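Local coordinates for protein auracyanin-A (Chloroflexus aurantiacus, PDB 2AAN) that carries a single copper ion as a blue copper protein and probably accepts electrons from the membrane-bound alternative complex III, at residues Ile47-Asn52 / Pro99-Asn104. Numbering follows the deposited sequence.
Sequences IRFKNN and PLANGN
Asn51 reaches from just past strand 44-50 to the loop residues Ala101 and Asn102, near the copper site of this cupredoxin fold. Its CB lies 4.2 Å from Ala101 CB and 3.6 Å from Asn102 O, so the side chain is already in contact at its base. CG is anti to the backbone N (chi1 -168°) and sits 3.7 Å from the same Asn102 O. At the tip, the single N-H of ND2 anti to OD1 is shared between two consecutive carbonyls in a bifurcated pair of weak bonds: ND2 to Asn102 O at 3.0 Å, with an N-H...O angle of 132°, and to Ala101 O at 3.3 Å. The other N-H is left for the stronger bond of ND2, to Gln56 O outside the two segments. With Ser53 N bonded to OD1, both ends of the amide are gripped, which should fix its rotation. The Asn51 side chain also touches the copper ligand His58, so the amide belongs to the second shell of the copper site.

Phe49 CD2 comes within 4.3 Å of Ala101 CB, obliquely to the ring; the Phe49 side chain also touches His58, and the nearest side-chain atoms of Phe49 and the copper ligand Met132 are about 4 Å apart. Asn104 meets Asn51 through its backbone, its CA-H directed at Asn51 O with a CA-to-O separation of 3.3 Å and an angle of 141° at the hydrogen.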
loop_
_atom_site.group_PDB
_atom_site.type_symbol
_atom_site.label_atom_id
_atom_site.label_comp_id
_atom_site.label_asym_id
_atom_site.label_seq_id
_atom_site.Cartn_x
_atom_site.Cartn_y
_atom_site.Cartn_z
ATOM N N ILE A 47 -8.148 -3.322 4.401
ATOM C CA ILE A 47 -7.028 -4.095 3.860
ATOM C C ILE A 47 -6.310 -4.770 5.019
ATOM O O ILE A 47 -5.909 -4.122 5.986
ATOM C CB ILE A 47 -6.050 -3.190 3.057
ATOM C CG1 ILE A 47 -6.753 -2.586 1.832
ATOM C CG2 ILE A 47 -4.784 -3.974 2.701
ATOM C CD1 ILE A 47 -6.945 -3.516 0.711
ATOM N N ARG A 48 -6.268 -6.081 4.959
ATOM C CA ARG A 48 -5.538 -6.879 5.903
ATOM C C ARG A 48 -4.308 -7.406 5.168
ATOM O O ARG A 48 -4.386 -8.311 4.351
ATOM C CB ARG A 48 -6.422 -8.005 6.415
ATOM C CG ARG A 48 -5.784 -8.867 7.502
ATOM C CD ARG A 48 -6.785 -9.877 8.067
ATOM N NE ARG A 48 -6.132 -10.853 8.935
ATOM C CZ ARG A 48 -5.822 -10.655 10.220
ATOM N NH1 ARG A 48 -6.112 -9.504 10.837
ATOM N NH2 ARG A 48 -5.213 -11.625 10.901
ATOM N N PHE A 49 -3.173 -6.786 5.446
ATOM C CA PHE A 49 -1.942 -7.048 4.749
ATOM C C PHE A 49 -1.088 -7.957 5.579
ATOM O O PHE A 49 -0.729 -7.636 6.695
ATOM C CB PHE A 49 -1.236 -5.733 4.492
ATOM C CG PHE A 49 0.092 -5.866 3.838
ATOM C CD1 PHE A 49 0.255 -6.598 2.695
ATOM C CD2 PHE A 49 1.204 -5.229 4.378
ATOM C CE1 PHE A 49 1.482 -6.688 2.055
ATOM C CE2 PHE A 49 2.442 -5.336 3.759
ATOM C CZ PHE A 49 2.575 -6.105 2.586
ATOM N N LYS A 50 -0.811 -9.115 5.016
ATOM C CA LYS A 50 -0.055 -10.135 5.686
ATOM C C LYS A 50 1.346 -10.165 5.094
ATOM O O LYS A 50 1.546 -10.436 3.892
ATOM C CB LYS A 50 -0.715 -11.487 5.490
ATOM C CG LYS A 50 -0.078 -12.611 6.295
ATOM C CD LYS A 50 -0.783 -13.936 5.962
ATOM C CE LYS A 50 -0.357 -15.077 6.900
ATOM N NZ LYS A 50 1.104 -15.058 7.211
ATOM N N ASN A 51 2.323 -9.876 5.935
ATOM C CA ASN A 51 3.710 -10.020 5.526
ATOM C C ASN A 51 4.101 -11.476 5.574
ATOM O O ASN A 51 4.255 -12.048 6.642
ATOM C CB ASN A 51 4.643 -9.185 6.424
ATOM C CG ASN A 51 6.021 -9.075 5.857
ATOM O OD1 ASN A 51 6.340 -9.753 4.871
ATOM N ND2 ASN A 51 6.841 -8.207 6.427
ATOM N N ASN A 52 4.293 -12.078 4.411
ATOM C CA ASN A 52 4.672 -13.490 4.318
ATOM C C ASN A 52 6.175 -13.717 4.288
ATOM O O ASN A 52 6.632 -14.813 3.998
ATOM C CB ASN A 52 4.019 -14.089 3.068
ATOM C CG ASN A 52 2.523 -14.180 3.212
ATOM O OD1 ASN A 52 2.045 -14.784 4.161
ATOM N ND2 ASN A 52 1.770 -13.580 2.284
ATOM N N PRO A 99 -0.186 0.412 8.497
ATOM C CA PRO A 99 0.964 0.446 9.362
ATOM C C PRO A 99 2.109 -0.319 8.685
ATOM O O PRO A 99 1.872 -1.112 7.772
ATOM C CB PRO A 99 0.469 -0.316 10.596
ATOM C CG PRO A 99 -0.967 -0.167 10.574
ATOM C CD PRO A 99 -1.335 -0.215 9.146
ATOM N N LEU A 100 3.329 -0.101 9.157
ATOM C CA LEU A 100 4.482 -0.805 8.678
ATOM C C LEU A 100 4.487 -2.215 9.205
ATOM O O LEU A 100 4.412 -2.428 10.397
ATOM C CB LEU A 100 5.730 -0.093 9.146
ATOM C CG LEU A 100 7.095 -0.462 8.586
ATOM C CD1 LEU A 100 7.165 -0.389 7.088
ATOM C CD2 LEU A 100 8.100 0.502 9.151
ATOM N N ALA A 101 4.610 -3.192 8.323
ATOM C CA ALA A 101 4.547 -4.571 8.774
ATOM C C ALA A 101 5.947 -5.165 8.831
ATOM O O ALA A 101 6.653 -5.221 7.842
ATOM C CB ALA A 101 3.650 -5.364 7.916
ATOM N N ASN A 102 6.349 -5.590 10.024
ATOM C CA ASN A 102 7.597 -6.310 10.211
ATOM C C ASN A 102 7.457 -7.749 9.809
ATOM O O ASN A 102 6.372 -8.191 9.408
ATOM C CB ASN A 102 8.053 -6.171 11.666
ATOM C CG ASN A 102 8.474 -4.746 11.989
ATOM O OD1 ASN A 102 8.964 -4.021 11.122
ATOM N ND2 ASN A 102 8.289 -4.343 13.218
ATOM N N GLY A 103 8.557 -8.491 9.897
ATOM C CA GLY A 103 8.565 -9.914 9.536
ATOM C C GLY A 103 7.402 -10.714 10.120
ATOM O O GLY A 103 7.118 -10.618 11.311
ATOM N N ASN A 104 6.710 -11.468 9.264
ATOM C CA ASN A 104 5.586 -12.321 9.647
ATOM C C ASN A 104 4.404 -11.597 10.300
ATOM O O ASN A 104 3.542 -12.229 10.853
ATOM C CB ASN A 104 6.066 -13.481 10.515
ATOM C CG ASN A 104 7.050 -14.380 9.790
ATOM O OD1 ASN A 104 8.120 -14.688 10.301
ATOM N ND2 ASN A 104 6.691 -14.797 8.589
#